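PDB 4B8X: possible marr-transcriptional regulator from Streptomyces coelicolor, which is a MarR family transcriptional regulator of unknown function that probably binds DNA through its winged-helix motif. Local coordinates for the interface of chains A and B. Numbering follows the deposited sequence. Chains: chain A/B, Possible marr-transcriptional regulator.

The interface of chains A and B. Residues chain A 16-17, 20, 119, 130; chain B 9-10, 13-14, 137.
The MarR-type dimerisation region packs here, with A:Leu20 set against B:Ile13 where helix 5-28 of one chain meets its copy from the other. A:Ile130 and B:Leu137, each from helix 129-140 of its own chain, and the loop residue A:Leu119 close the patch. The contact is apolar, and no polar pair bridges the two chains among these residues. The side chains of A:Leu20 and B:Ile13 lie roughly perpendicular and meet tip to tip, with A:Leu20 CD1 3.7 Å from B:Ile13 CD1. The two branches of B:Ile13 have separate tasks. Its CG1 is anti to the carbonyl carbon (chi1 -70°), and this arm carries CD1 towards A:Leu20 and A:Ile130. The methyl CG2 rests on the main chain of A:Gln17, 3.8 Å from A:Gln17 CA. A:Ile130 comes to the CG1 arm with its own branch methyl, CG2 standing 3.9 Å from B:Ile13 CG1. The same methyl reaches B:Ala9 CB. A:Leu119 touches with one branch, CD1, which lies 3.7 Å from B:Ala9 CB and also meets the backbone N of B:Ile10. B:Ile10 and A:Leu20 run past each other in opposite directions, and B:Ile10 CG1 is 4.0 Å from A:Leu20 CD1. At the glutamine end, the chain of A:Gln17 is bent at chi2 (-93°), which brings its amide round beside the sulphur of B:Met14. The methionine lies athwart the glutamine, with SD 3.8 Å from A:Gln17 CG and flanked by the amide NE2 at 3.9 Å. B:Leu137 places CD2 3.8 Å from A:Ala16 CB. This methyl also comes near A:Ala16 CA, an approach that the short alanine side chain would allow. The two-fold repeats each contact with the chains exchanged. The patch hides 277 Å² of surface. MarR proteins are dimers, and this patch contributes to the interface that joins the subunits and should help set the spacing of the two winged-helix lobes.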
loop_
_atom_site.group_PDB
_atom_site.type_symbol
_atom_site.label_atom_id
_atom_site.label_comp_id
_atom_site.label_asym_id
_atom_site.label_seq_id
_atom_site.Cartn_x
_atom_site.Cartn_y
_atom_site.Cartn_z
ATOM N N ALA A 16 1.962 4.616 6.611
ATOM C CA ALA A 16 1.805 3.525 7.554
ATOM C C ALA A 16 1.795 2.192 6.822
ATOM O O ALA A 16 2.404 1.215 7.278
ATOM C CB ALA A 16 0.532 3.703 8.374
ATOM N N GLN A 17 1.110 2.127 5.693
ATOM C CA GLN A 17 1.041 0.888 4.942
ATOM C C GLN A 17 2.437 0.479 4.459
ATOM O O GLN A 17 2.785 -0.699 4.511
ATOM C CB GLN A 17 0.060 1.032 3.782
ATOM C CG GLN A 17 -0.147 -0.265 3.019
ATOM C CD GLN A 17 0.754 -0.471 1.824
ATOM O OE1 GLN A 17 1.517 0.382 1.446
ATOM N NE2 GLN A 17 0.647 -1.648 1.221
ATOM N N LEU A 20 4.601 -0.739 7.531
ATOM C CA LEU A 20 4.201 -2.050 8.011
ATOM C C LEU A 20 4.467 -3.137 6.974
ATOM O O LEU A 20 4.917 -4.231 7.332
ATOM C CB LEU A 20 2.723 -2.043 8.429
ATOM C CG LEU A 20 2.403 -1.151 9.621
ATOM C CD1 LEU A 20 0.901 -1.181 9.887
ATOM C CD2 LEU A 20 3.186 -1.544 10.847
ATOM N N LEU A 119 3.289 -3.447 14.879
ATOM C CA LEU A 119 2.538 -2.435 15.628
ATOM C C LEU A 119 2.772 -2.526 17.128
ATOM O O LEU A 119 2.055 -1.898 17.892
ATOM C CB LEU A 119 1.036 -2.575 15.321
ATOM C CG LEU A 119 0.665 -2.126 13.894
ATOM C CD1 LEU A 119 -0.692 -2.657 13.452
ATOM C CD2 LEU A 119 0.703 -0.617 13.770
ATOM N N ILE A 130 -7.061 2.679 15.819
ATOM C CA ILE A 130 -6.732 2.593 14.395
ATOM C C ILE A 130 -7.825 1.824 13.643
ATOM O O ILE A 130 -8.335 2.263 12.612
ATOM C CB ILE A 130 -5.348 1.967 14.196
ATOM C CG1 ILE A 130 -4.270 2.972 14.662
ATOM C CG2 ILE A 130 -5.154 1.545 12.743
ATOM C CD1 ILE A 130 -2.879 2.409 14.834
ATOM N N ALA B 9 -5.710 -3.952 13.315
ATOM C CA ALA B 9 -5.136 -2.673 12.922
ATOM C C ALA B 9 -4.380 -2.768 11.591
ATOM O O ALA B 9 -4.561 -1.908 10.720
ATOM C CB ALA B 9 -4.265 -2.126 14.047
ATOM N N ILE B 10 -3.530 -3.786 11.410
ATOM C CA ILE B 10 -2.801 -3.872 10.144
ATOM C C ILE B 10 -3.776 -4.099 8.994
ATOM O O ILE B 10 -3.615 -3.501 7.936
ATOM C CB ILE B 10 -1.651 -4.911 10.133
ATOM C CG1 ILE B 10 -0.755 -4.685 8.900
ATOM C CG2 ILE B 10 -2.161 -6.347 10.234
ATOM C CD1 ILE B 10 0.525 -5.504 8.886
ATOM N N ILE B 13 -5.341 -0.742 8.088
ATOM C CA ILE B 13 -4.420 0.154 7.379
ATOM C C ILE B 13 -4.242 -0.316 5.939
ATOM O O ILE B 13 -4.262 0.499 5.011
ATOM C CB ILE B 13 -3.071 0.252 8.111
ATOM C CG1 ILE B 13 -3.242 1.028 9.420
ATOM C CG2 ILE B 13 -1.985 0.851 7.217
ATOM C CD1 ILE B 13 -2.100 0.836 10.387
ATOM N N MET B 14 -4.060 -1.633 5.751
ATOM C CA MET B 14 -3.883 -2.216 4.424
ATOM C C MET B 14 -5.099 -1.936 3.545
ATOM O O MET B 14 -4.973 -1.530 2.376
ATOM C CB MET B 14 -3.645 -3.736 4.519
ATOM C CG MET B 14 -2.314 -4.154 5.152
ATOM S SD MET B 14 -0.871 -3.820 4.124
ATOM C CE MET B 14 0.477 -3.921 5.310
ATOM N N LEU B 137 4.062 6.008 14.536
ATOM C CA LEU B 137 4.645 4.993 13.668
ATOM C C LEU B 137 5.578 5.654 12.642
ATOM O O LEU B 137 6.674 5.178 12.345
ATOM C CB LEU B 137 3.520 4.245 12.963
ATOM C CG LEU B 137 3.891 3.019 12.149
ATOM C CD1 LEU B 137 4.398 1.883 13.035
ATOM C CD2 LEU B 137 2.688 2.566 11.329
#